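Local coordinates for ribosome inactivating type 1 protein (Iris hollandica, PDB 3MVG) that belongs to the single-chain, type 1 class of plant ribosome-inactivating proteins, a family named for putting ribosomes out of action, at residues W201-R210 and C242-W250; N118-P128 and Y185-I195. One frame throughout, in Å; residues are numbered along the deposited sequence.

Interaction 1 (W201-R210 and C242-W250); sequences WQTLSTEVQR and CGLALLLRW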
loop_
_atom_site.group_PDB
_atom_site.type_symbol
_atom_site.label_atom_id
_atom_site.label_comp_id
_atom_site.label_asym_id
_atom_site.label_seq_id
_atom_site.Cartn_x
_atom_site.Cartn_y
_atom_site.Cartn_z
ATOM N N TRP A 201 -6.354 -13.272 -10.605
ATOM C CA TRP A 201 -6.855 -13.446 -9.246
ATOM C C TRP A 201 -7.218 -14.887 -8.916
ATOM O O TRP A 201 -6.809 -15.399 -7.877
ATOM C CB TRP A 201 -8.035 -12.524 -8.979
ATOM C CG TRP A 201 -8.550 -12.630 -7.573
ATOM C CD1 TRP A 201 -7.862 -12.361 -6.415
ATOM C CD2 TRP A 201 -9.857 -13.051 -7.178
ATOM N NE1 TRP A 201 -8.676 -12.575 -5.329
ATOM C CE2 TRP A 201 -9.903 -12.999 -5.771
ATOM C CE3 TRP A 201 -11.001 -13.447 -7.882
ATOM C CZ2 TRP A 201 -11.051 -13.323 -5.054
ATOM C CZ3 TRP A 201 -12.133 -13.772 -7.175
ATOM C CH2 TRP A 201 -12.158 -13.708 -5.769
ATOM N N GLN A 202 -7.976 -15.541 -9.791
ATOM C CA GLN A 202 -8.332 -16.939 -9.557
ATOM C C GLN A 202 -7.084 -17.830 -9.515
ATOM O O GLN A 202 -6.933 -18.655 -8.609
ATOM C CB GLN A 202 -9.351 -17.460 -10.580
ATOM C CG GLN A 202 -9.526 -18.977 -10.489
ATOM C CD GLN A 202 -10.732 -19.522 -11.221
ATOM O OE1 GLN A 202 -10.889 -20.740 -11.332
ATOM N NE2 GLN A 202 -11.603 -18.644 -11.689
ATOM N N THR A 203 -6.177 -17.630 -10.470
ATOM C CA THR A 203 -4.963 -18.428 -10.548
ATOM C C THR A 203 -4.131 -18.291 -9.274
ATOM O O THR A 203 -3.701 -19.295 -8.696
ATOM C CB THR A 203 -4.141 -18.058 -11.795
ATOM O OG1 THR A 203 -4.896 -18.404 -12.963
ATOM C CG2 THR A 203 -2.812 -18.798 -11.827
ATOM N N LEU A 204 -3.917 -17.055 -8.827
ATOM C CA LEU A 204 -3.167 -16.818 -7.607
ATOM C C LEU A 204 -3.887 -17.420 -6.399
ATOM O O LEU A 204 -3.249 -18.026 -5.528
ATOM C CB LEU A 204 -2.915 -15.317 -7.405
ATOM C CG LEU A 204 -1.897 -14.666 -8.358
ATOM C CD1 LEU A 204 -2.039 -13.149 -8.359
ATOM C CD2 LEU A 204 -0.455 -15.072 -8.029
ATOM N N SER A 205 -5.210 -17.256 -6.352
ATOM C CA SER A 205 -6.016 -17.772 -5.244
ATOM C C SER A 205 -5.850 -19.282 -5.127
ATOM O O SER A 205 -5.651 -19.811 -4.030
ATOM C CB SER A 205 -7.498 -17.450 -5.449
ATOM O OG SER A 205 -7.774 -16.060 -5.256
ATOM N N THR A 206 -5.961 -19.967 -6.261
ATOM C CA THR A 206 -5.820 -21.421 -6.312
ATOM C C THR A 206 -4.413 -21.867 -5.916
ATOM O O THR A 206 -4.260 -22.787 -5.095
ATOM C CB THR A 206 -6.227 -21.940 -7.690
ATOM O OG1 THR A 206 -7.628 -21.712 -7.852
ATOM C CG2 THR A 206 -5.934 -23.441 -7.833
ATOM N N GLU A 207 -3.392 -21.195 -6.439
ATOM C CA GLU A 207 -2.018 -21.560 -6.100
ATOM C C GLU A 207 -1.744 -21.402 -4.607
ATOM O O GLU A 207 -1.061 -22.232 -4.005
ATOM C CB GLU A 207 -0.998 -20.776 -6.930
ATOM C CG GLU A 207 -0.979 -21.130 -8.430
ATOM C CD GLU A 207 -0.760 -22.611 -8.706
ATOM O OE1 GLU A 207 0.108 -23.227 -8.051
ATOM O OE2 GLU A 207 -1.454 -23.152 -9.589
ATOM N N VAL A 208 -2.299 -20.364 -3.987
ATOM C CA VAL A 208 -2.148 -20.214 -2.542
ATOM C C VAL A 208 -2.758 -21.410 -1.796
ATOM O O VAL A 208 -2.153 -21.932 -0.851
ATOM C CB VAL A 208 -2.709 -18.862 -2.038
ATOM C CG1 VAL A 208 -2.812 -18.836 -0.507
ATOM C CG2 VAL A 208 -1.846 -17.728 -2.532
ATOM N N GLN A 209 -3.937 -21.841 -2.233
ATOM C CA GLN A 209 -4.637 -22.947 -1.573
ATOM C C GLN A 209 -3.978 -24.313 -1.783
ATOM O O GLN A 209 -4.099 -25.188 -0.923
ATOM C CB GLN A 209 -6.118 -22.979 -1.957
ATOM C CG GLN A 209 -6.906 -21.856 -1.298
ATOM C CD GLN A 209 -8.219 -21.589 -1.978
ATOM O OE1 GLN A 209 -9.224 -22.235 -1.696
ATOM N NE2 GLN A 209 -8.221 -20.623 -2.888
ATOM N N ARG A 210 -3.273 -24.481 -2.898
ATOM C CA ARG A 210 -2.635 -25.762 -3.236
ATOM C C ARG A 210 -1.154 -25.802 -2.874
ATOM O O ARG A 210 -0.497 -26.841 -3.041
ATOM C CB ARG A 210 -2.787 -26.052 -4.727
ATOM C CG ARG A 210 -4.215 -26.137 -5.214
ATOM C CD ARG A 210 -4.263 -26.684 -6.624
ATOM N NE ARG A 210 -3.886 -28.098 -6.653
ATOM C CZ ARG A 210 -4.063 -28.911 -7.691
ATOM N NH1 ARG A 210 -4.617 -28.466 -8.813
ATOM N NH2 ARG A 210 -3.687 -30.180 -7.606
ATOM N N CYS A 242 2.074 -8.925 -4.442
ATOM C CA CYS A 242 0.789 -8.693 -5.111
ATOM C C CYS A 242 -0.231 -8.042 -4.188
ATOM O O CYS A 242 -1.222 -7.476 -4.647
ATOM C CB CYS A 242 0.208 -10.004 -5.640
ATOM S SG CYS A 242 1.258 -10.914 -6.776
ATOM N N GLY A 243 -0.013 -8.153 -2.883
ATOM C CA GLY A 243 -1.024 -7.719 -1.928
ATOM C C GLY A 243 -2.304 -8.530 -2.042
ATOM O O GLY A 243 -3.391 -8.032 -1.772
ATOM N N LEU A 244 -2.188 -9.799 -2.436
ATOM C CA LEU A 244 -3.361 -10.665 -2.533
ATOM C C LEU A 244 -4.057 -10.691 -1.175
ATOM O O LEU A 244 -3.436 -11.041 -0.170
ATOM C CB LEU A 244 -2.955 -12.065 -2.985
ATOM C CG LEU A 244 -4.075 -13.086 -3.135
ATOM C CD1 LEU A 244 -5.068 -12.673 -4.205
ATOM C CD2 LEU A 244 -3.456 -14.443 -3.464
ATOM N N ALA A 245 -5.339 -10.316 -1.146
ATOM C CA ALA A 245 -5.993 -9.960 0.110
ATOM C C ALA A 245 -7.285 -10.701 0.377
ATOM O O ALA A 245 -7.833 -10.611 1.473
ATOM C CB ALA A 245 -6.233 -8.447 0.171
ATOM N N LEU A 246 -7.785 -11.393 -0.641
ATOM C CA LEU A 246 -8.951 -12.270 -0.550
ATOM C C LEU A 246 -8.699 -13.427 -1.490
ATOM O O LEU A 246 -8.138 -13.221 -2.571
ATOM C CB LEU A 246 -10.232 -11.561 -1.008
ATOM C CG LEU A 246 -10.692 -10.316 -0.255
ATOM C CD1 LEU A 246 -11.829 -9.649 -1.000
ATOM C CD2 LEU A 246 -11.107 -10.679 1.159
ATOM N N LEU A 247 -9.127 -14.622 -1.096
ATOM C CA LEU A 247 -8.938 -15.808 -1.929
ATOM C C LEU A 247 -10.256 -16.342 -2.444
ATOM O O LEU A 247 -11.172 -16.617 -1.664
ATOM C CB LEU A 247 -8.244 -16.928 -1.150
ATOM C CG LEU A 247 -6.906 -16.628 -0.497
ATOM C CD1 LEU A 247 -6.523 -17.798 0.380
ATOM C CD2 LEU A 247 -5.823 -16.334 -1.508
ATOM N N LEU A 248 -10.344 -16.510 -3.766
ATOM C CA LEU A 248 -11.457 -17.249 -4.361
ATOM C C LEU A 248 -11.347 -18.714 -3.934
ATOM O O LEU A 248 -10.335 -19.359 -4.223
ATOM C CB LEU A 248 -11.414 -17.139 -5.887
ATOM C CG LEU A 248 -12.559 -17.828 -6.629
ATOM C CD1 LEU A 248 -13.890 -17.131 -6.346
ATOM C CD2 LEU A 248 -12.266 -17.829 -8.111
ATOM N N ARG A 249 -12.359 -19.234 -3.249
ATOM C CA ARG A 249 -12.282 -20.603 -2.732
ATOM C C ARG A 249 -12.183 -21.603 -3.881
ATOM O O ARG A 249 -12.983 -21.576 -4.824
ATOM C CB ARG A 249 -13.467 -20.911 -1.818
ATOM C CG ARG A 249 -13.375 -22.268 -1.109
ATOM C CD ARG A 249 -14.541 -22.496 -0.168
ATOM N NE ARG A 249 -14.529 -21.508 0.910
ATOM C CZ ARG A 249 -14.956 -21.714 2.148
ATOM N NH1 ARG A 249 -15.479 -22.888 2.501
ATOM N NH2 ARG A 249 -14.866 -20.739 3.043
ATOM N N TRP A 250 -11.183 -22.473 -3.785
ATOM C CA TRP A 250 -10.919 -23.483 -4.806
ATOM C C TRP A 250 -11.749 -24.744 -4.549
ATOM O O TRP A 250 -11.725 -25.284 -3.448
ATOM C CB TRP A 250 -9.421 -23.805 -4.836
ATOM C CG TRP A 250 -9.027 -24.846 -5.853
ATOM C CD1 TRP A 250 -9.189 -24.772 -7.206
ATOM C CD2 TRP A 250 -8.393 -26.103 -5.592
ATOM N NE1 TRP A 250 -8.704 -25.912 -7.805
ATOM C CE2 TRP A 250 -8.207 -26.744 -6.837
ATOM C CE3 TRP A 250 -7.969 -26.754 -4.424
ATOM C CZ2 TRP A 250 -7.617 -28.008 -6.951
ATOM C CZ3 TRP A 250 -7.377 -28.012 -4.540
ATOM C CH2 TRP A 250 -7.210 -28.624 -5.794
HETATM O O HOH W 1 -9.802 -20.240 -6.951
#

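Interaction 2 (N118-P128 and Y185-I195); sequences NRENIDLGINP and YDNFRPRVGII. Unlike the reference sequence in segment 185-195: Arg191 (reference Ser).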
loop_
_atom_site.group_PDB
_atom_site.type_symbol
_atom_site.label_atom_id
_atom_site.label_comp_id
_atom_site.label_asym_id
_atom_site.label_seq_id
_atom_site.Cartn_x
_atom_site.Cartn_y
_atom_site.Cartn_z
ATOM N N ASN A 118 -11.385 0.633 -23.500
ATOM C CA ASN A 118 -10.621 -0.265 -22.657
ATOM C C ASN A 118 -10.296 0.435 -21.340
ATOM O O ASN A 118 -10.107 1.650 -21.305
ATOM C CB ASN A 118 -9.368 -0.688 -23.419
ATOM C CG ASN A 118 -8.202 -0.962 -22.529
ATOM O OD1 ASN A 118 -8.194 -1.917 -21.759
ATOM N ND2 ASN A 118 -7.178 -0.142 -22.661
ATOM N N ARG A 119 -10.240 -0.326 -20.251
ATOM C CA ARG A 119 -10.007 0.298 -18.950
ATOM C C ARG A 119 -8.604 0.897 -18.784
ATOM O O ARG A 119 -8.392 1.726 -17.898
ATOM C CB ARG A 119 -10.394 -0.632 -17.803
ATOM C CG ARG A 119 -9.497 -1.822 -17.572
ATOM C CD ARG A 119 -10.263 -2.814 -16.732
ATOM N NE ARG A 119 -9.511 -3.992 -16.314
ATOM C CZ ARG A 119 -9.305 -5.070 -17.066
ATOM N NH1 ARG A 119 -8.642 -6.097 -16.558
ATOM N NH2 ARG A 119 -9.733 -5.121 -18.320
ATOM N N GLU A 120 -7.669 0.535 -19.663
ATOM C CA GLU A 120 -6.367 1.207 -19.715
ATOM C C GLU A 120 -6.515 2.699 -20.006
ATOM O O GLU A 120 -5.602 3.476 -19.735
ATOM C CB GLU A 120 -5.447 0.576 -20.770
ATOM C CG GLU A 120 -4.808 -0.735 -20.360
ATOM C CD GLU A 120 -3.978 -1.375 -21.459
ATOM O OE1 GLU A 120 -3.164 -0.671 -22.096
ATOM O OE2 GLU A 120 -4.130 -2.597 -21.670
ATOM N N ASN A 121 -7.665 3.085 -20.557
ATOM C CA ASN A 121 -7.919 4.474 -20.948
ATOM C C ASN A 121 -8.957 5.197 -20.084
ATOM O O ASN A 121 -9.470 6.252 -20.462
ATOM C CB ASN A 121 -8.298 4.532 -22.436
ATOM C CG ASN A 121 -7.246 3.892 -23.328
ATOM O OD1 ASN A 121 -6.049 4.116 -23.155
ATOM N ND2 ASN A 121 -7.692 3.082 -24.277
ATOM N N ILE A 122 -9.240 4.632 -18.912
ATOM C CA ILE A 122 -10.247 5.172 -17.996
ATOM C C ILE A 122 -9.591 5.581 -16.680
ATOM O O ILE A 122 -9.012 4.750 -15.980
ATOM C CB ILE A 122 -11.386 4.152 -17.754
ATOM C CG1 ILE A 122 -12.168 3.926 -19.059
ATOM C CG2 ILE A 122 -12.300 4.608 -16.603
ATOM C CD1 ILE A 122 -13.174 2.782 -19.012
ATOM N N ASP A 123 -9.671 6.874 -16.361
ATOM C CA ASP A 123 -9.094 7.418 -15.119
ATOM C C ASP A 123 -9.716 6.774 -13.888
ATOM O O ASP A 123 -10.931 6.583 -13.828
ATOM C CB ASP A 123 -9.323 8.933 -15.007
ATOM C CG ASP A 123 -8.435 9.751 -15.927
ATOM O OD1 ASP A 123 -7.455 9.229 -16.475
ATOM O OD2 ASP A 123 -8.727 10.956 -16.076
ATOM N N LEU A 124 -8.865 6.454 -12.919
ATOM C CA LEU A 124 -9.285 5.970 -11.613
ATOM C C LEU A 124 -8.795 6.907 -10.524
ATOM O O LEU A 124 -7.646 7.362 -10.542
ATOM C CB LEU A 124 -8.729 4.568 -11.366
ATOM C CG LEU A 124 -9.169 3.474 -12.342
ATOM C CD1 LEU A 124 -8.491 2.171 -11.982
ATOM C CD2 LEU A 124 -10.690 3.288 -12.354
ATOM N N GLY A 125 -9.664 7.168 -9.561
ATOM C CA GLY A 125 -9.372 8.065 -8.446
ATOM C C GLY A 125 -10.687 8.424 -7.796
ATOM O O GLY A 125 -11.739 7.910 -8.195
ATOM N N ILE A 126 -10.642 9.324 -6.815
ATOM C CA ILE A 126 -11.852 9.703 -6.094
ATOM C C ILE A 126 -12.829 10.501 -6.961
ATOM O O ILE A 126 -14.034 10.291 -6.867
ATOM C CB ILE A 126 -11.507 10.368 -4.729
ATOM C CG1 ILE A 126 -10.679 9.409 -3.855
ATOM C CG2 ILE A 126 -12.762 10.878 -3.998
ATOM C CD1 ILE A 126 -11.302 8.036 -3.608
ATOM N N ASN A 127 -12.334 11.381 -7.825
ATOM C CA ASN A 127 -13.252 12.069 -8.729
ATOM C C ASN A 127 -13.939 11.119 -9.724
ATOM O O ASN A 127 -15.151 11.187 -9.874
ATOM C CB ASN A 127 -12.601 13.273 -9.413
ATOM C CG ASN A 127 -12.551 14.494 -8.515
ATOM O OD1 ASN A 127 -13.576 14.931 -7.990
ATOM N ND2 ASN A 127 -11.358 15.052 -8.341
ATOM N N PRO A 128 -13.183 10.202 -10.371
ATOM C CA PRO A 128 -13.864 9.184 -11.196
ATOM C C PRO A 128 -14.858 8.344 -10.413
ATOM O O PRO A 128 -15.919 8.012 -10.933
ATOM C CB PRO A 128 -12.707 8.342 -11.737
ATOM C CG PRO A 128 -11.592 9.330 -11.852
ATOM C CD PRO A 128 -11.732 10.238 -10.651
ATOM N N TYR A 185 -7.216 15.164 -5.030
ATOM C CA TYR A 185 -7.429 13.798 -5.505
ATOM C C TYR A 185 -6.906 13.617 -6.914
ATOM O O TYR A 185 -7.511 14.099 -7.875
ATOM C CB TYR A 185 -8.922 13.464 -5.474
ATOM C CG TYR A 185 -9.524 13.593 -4.104
ATOM C CD1 TYR A 185 -10.319 14.691 -3.769
ATOM C CD2 TYR A 185 -9.270 12.635 -3.121
ATOM C CE1 TYR A 185 -10.856 14.824 -2.502
ATOM C CE2 TYR A 185 -9.803 12.753 -1.856
ATOM C CZ TYR A 185 -10.592 13.856 -1.548
ATOM O OH TYR A 185 -11.126 13.987 -0.293
ATOM N N ASP A 186 -5.786 12.926 -7.046
ATOM C CA ASP A 186 -5.172 12.716 -8.348
ATOM C C ASP A 186 -5.667 11.423 -8.986
ATOM O O ASP A 186 -6.179 10.539 -8.300
ATOM C CB ASP A 186 -3.650 12.668 -8.214
ATOM C CG ASP A 186 -3.056 13.978 -7.734
ATOM O OD1 ASP A 186 -3.685 15.047 -7.897
ATOM O OD2 ASP A 186 -1.929 13.937 -7.188
ATOM N N ASN A 187 -5.493 11.324 -10.296
ATOM C CA ASN A 187 -5.925 10.172 -11.066
ATOM C C ASN A 187 -4.761 9.376 -11.604
ATOM O O ASN A 187 -3.668 9.915 -11.796
ATOM C CB ASN A 187 -6.786 10.635 -12.236
ATOM C CG ASN A 187 -8.128 11.154 -11.791
ATOM O OD1 ASN A 187 -8.668 10.720 -10.779
ATOM N ND2 ASN A 187 -8.680 12.082 -12.556
ATOM N N PHE A 188 -5.000 8.092 -11.833
ATOM C CA PHE A 188 -4.083 7.258 -12.600
ATOM C C PHE A 188 -4.935 6.382 -13.510
ATOM O O PHE A 188 -6.147 6.260 -13.312
ATOM C CB PHE A 188 -3.180 6.420 -11.675
ATOM C CG PHE A 188 -3.892 5.288 -10.978
ATOM C CD1 PHE A 188 -4.569 5.514 -9.788
ATOM C CD2 PHE A 188 -3.875 3.996 -11.505
ATOM C CE1 PHE A 188 -5.237 4.475 -9.139
ATOM C CE2 PHE A 188 -4.536 2.956 -10.863
ATOM C CZ PHE A 188 -5.220 3.195 -9.683
ATOM N N ARG A 189 -4.302 5.787 -14.513
ATOM C CA ARG A 189 -4.953 4.777 -15.333
ATOM C C ARG A 189 -4.234 3.459 -15.103
ATOM O O ARG A 189 -3.000 3.444 -15.021
ATOM C CB ARG A 189 -4.928 5.169 -16.805
ATOM C CG ARG A 189 -5.826 6.350 -17.082
ATOM C CD ARG A 189 -5.679 6.862 -18.490
ATOM N NE ARG A 189 -6.700 7.867 -18.774
ATOM C CZ ARG A 189 -7.003 8.313 -19.989
ATOM N NH1 ARG A 189 -6.370 7.837 -21.056
ATOM N NH2 ARG A 189 -7.954 9.224 -20.135
ATOM N N PRO A 190 -4.990 2.352 -14.973
ATOM C CA PRO A 190 -4.354 1.086 -14.623
ATOM C C PRO A 190 -3.392 0.641 -15.707
ATOM O O PRO A 190 -3.722 0.691 -16.894
ATOM C CB PRO A 190 -5.531 0.118 -14.489
ATOM C CG PRO A 190 -6.597 0.700 -15.337
ATOM C CD PRO A 190 -6.438 2.190 -15.198
ATOM N N ARG A 191 -2.203 0.240 -15.270
ATOM C CA ARG A 191 -1.132 -0.194 -16.148
ATOM C C ARG A 191 -1.400 -1.627 -16.633
ATOM O O ARG A 191 -2.291 -2.309 -16.117
ATOM C CB ARG A 191 0.202 -0.096 -15.395
ATOM C CG ARG A 191 0.283 -1.034 -14.206
ATOM C CD ARG A 191 1.486 -0.822 -13.297
ATOM N NE ARG A 191 1.212 0.115 -12.211
ATOM C CZ ARG A 191 1.551 1.400 -12.219
ATOM N NH1 ARG A 191 2.175 1.929 -13.263
ATOM N NH2 ARG A 191 1.252 2.166 -11.190
ATOM N N VAL A 192 -0.643 -2.074 -17.635
ATOM C CA VAL A 192 -0.651 -3.471 -18.074
ATOM C C VAL A 192 -0.428 -4.411 -16.874
ATOM O O VAL A 192 -0.990 -5.512 -16.808
ATOM C CB VAL A 192 0.410 -3.687 -19.193
ATOM C CG1 VAL A 192 0.727 -5.159 -19.404
ATOM C CG2 VAL A 192 -0.063 -3.037 -20.495
ATOM N N GLY A 193 0.381 -3.948 -15.925
ATOM C CA GLY A 193 0.658 -4.679 -14.697
ATOM C C GLY A 193 -0.577 -4.872 -13.837
ATOM O O GLY A 193 -0.837 -5.970 -13.360
ATOM N N ILE A 194 -1.335 -3.798 -13.635
ATOM C CA ILE A 194 -2.542 -3.857 -12.813
ATOM C C ILE A 194 -3.582 -4.749 -13.472
ATOM O O ILE A 194 -4.238 -5.551 -12.813
ATOM C CB ILE A 194 -3.146 -2.458 -12.595
ATOM C CG1 ILE A 194 -2.318 -1.669 -11.583
ATOM C CG2 ILE A 194 -4.588 -2.571 -12.122
ATOM C CD1 ILE A 194 -2.875 -0.297 -11.284
ATOM N N ILE A 195 -3.718 -4.613 -14.784
ATOM C CA ILE A 195 -4.678 -5.413 -15.527
ATOM C C ILE A 195 -4.359 -6.910 -15.472
ATOM O O ILE A 195 -5.260 -7.739 -15.333
ATOM C CB ILE A 195 -4.792 -4.919 -16.979
ATOM C CG1 ILE A 195 -5.433 -3.532 -17.001
ATOM C CG2 ILE A 195 -5.610 -5.878 -17.815
ATOM C CD1 ILE A 195 -5.886 -3.104 -18.363
HETATM O O HOH W 2 -3.096 2.728 -18.832
HETATM O O HOH W 3 -4.461 5.927 -21.648
HETATM O O HOH W 4 -10.608 8.855 -18.286
HETATM O O HOH W 5 -6.032 7.824 -8.246
HETATM O O HOH W 6 -8.048 10.295 -6.119
HETATM O O HOH W 7 -9.597 11.960 -8.595
#

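Interaction 1 (W201-R210 and C242-W250)
Gln209, Ser205 and Trp201 of helix 201-210 hydrogen-bond to the backbone of the extended chain 246-250. Gln209 grips it twice: its OE1 accepts from Trp250 N at 2.9 Å and an almost straight 169°, while NE2 donates to Leu248 O at 2.8 Å, close to the amide plane. A further bond from NE2 to Ser205 O, one turn back, fixes the rotation of this amide. Ser205 OG receives Leu248 N at 3.0 Å and gives its proton to Trp201 O, and Trp201 NE1 donates to Leu246 O at 2.9 Å. A water joins Thr206 OG1 to Leu248 O. Side chain-to-backbone bonds thus fix an irregular extended chain along a helix.

CH-pi contacts frame these bonds. Leu248 CB lies over the Trp201 six-membered ring, 3.8 Å from its centroid. Toward the C-terminal end, Thr206 CG2 and Arg210 CD share one face of Trp250, and the Arg210 guanidinium lies 18° from parallel to that ring.

Apolar contacts fill the inner side. With CG anti to the backbone N (chi1 -180°), Leu244 sends CD1 to Trp201 CD1 at 3.6 Å and CD2 to Val208 CG2 at 3.8 Å.

Around the contact, Arg164 makes a cation-pi contact with Trp201, Leu244 and Leu247 pack on Ile36 of strand 36-37, and Leu246 touches helix 13-27.

Interaction 2 (N118-P128 and Y185-I195)
Arg189 lays its guanidinium across the turn at 121-123, with Asn121 O above the centre of one face. Its NE forms a salt bridge to Asp123 OD1 at 2.8 Å; the oxygen is near the guanidinium plane, but the arginine meets it from above the carboxylate plane. The chain is extended from CG to NE (chi2 173°, chi3 172°), which carries the charged group past Glu120 O to the carboxylate. One water links NH1 to Asn121 OD1, and another accepts from Asp123 N and, weakly, from NH2.

Leu124 pairs with Phe188 in a single antiparallel, hydrogen-bonded bridge: Leu124 N to Phe188 O is 2.8 Å and Phe188 N to Leu124 O is 3.0 Å. Leu124 CB lies over one face of the Phe188 ring, offset toward its rim, and CD1 is 3.8 Å from Pro190 CD.

Glu120 CG lies against Ile195, while a water donates to both Glu120 O and Pro190 O. At the far end Ile126 CG2 sits over the Tyr185 ring, 4.1 Å from its centroid, and the hydroxyl is hydrogen-bonded to Thr11 O.

The chemistry is that of two loops joined by a single antiparallel bridge, with waters on and beyond it: carbonyl oxygens such as those of Leu124 and Asp186, both acceptors, share a donating water, and the salt bridge lies along a partly exposed edge, where water probably tempers its strength.

In the fold
Both interactions are partly buried, their centres 23 Å apart and their nearest atoms about 7 Å apart without touching. Of the touching residues, 8 of 15 are buried in interaction 1 against 7 of 19 in interaction 2; the inner part of interaction 1 is apolar (Leu244, Leu247, Val208), its Trp250 end exposed. Successive helices connect them: 192-199 begins within interaction 2, and 201-210 forms one side of interaction 1, where its side chains bind the backbone of an extended chain. Interaction 2 joins two loops leading into helices 126-138 and 192-199, and relies on one backbone bridge, a salt bridge and several waters. Glu236 of the second subunit packs against Phe188 there.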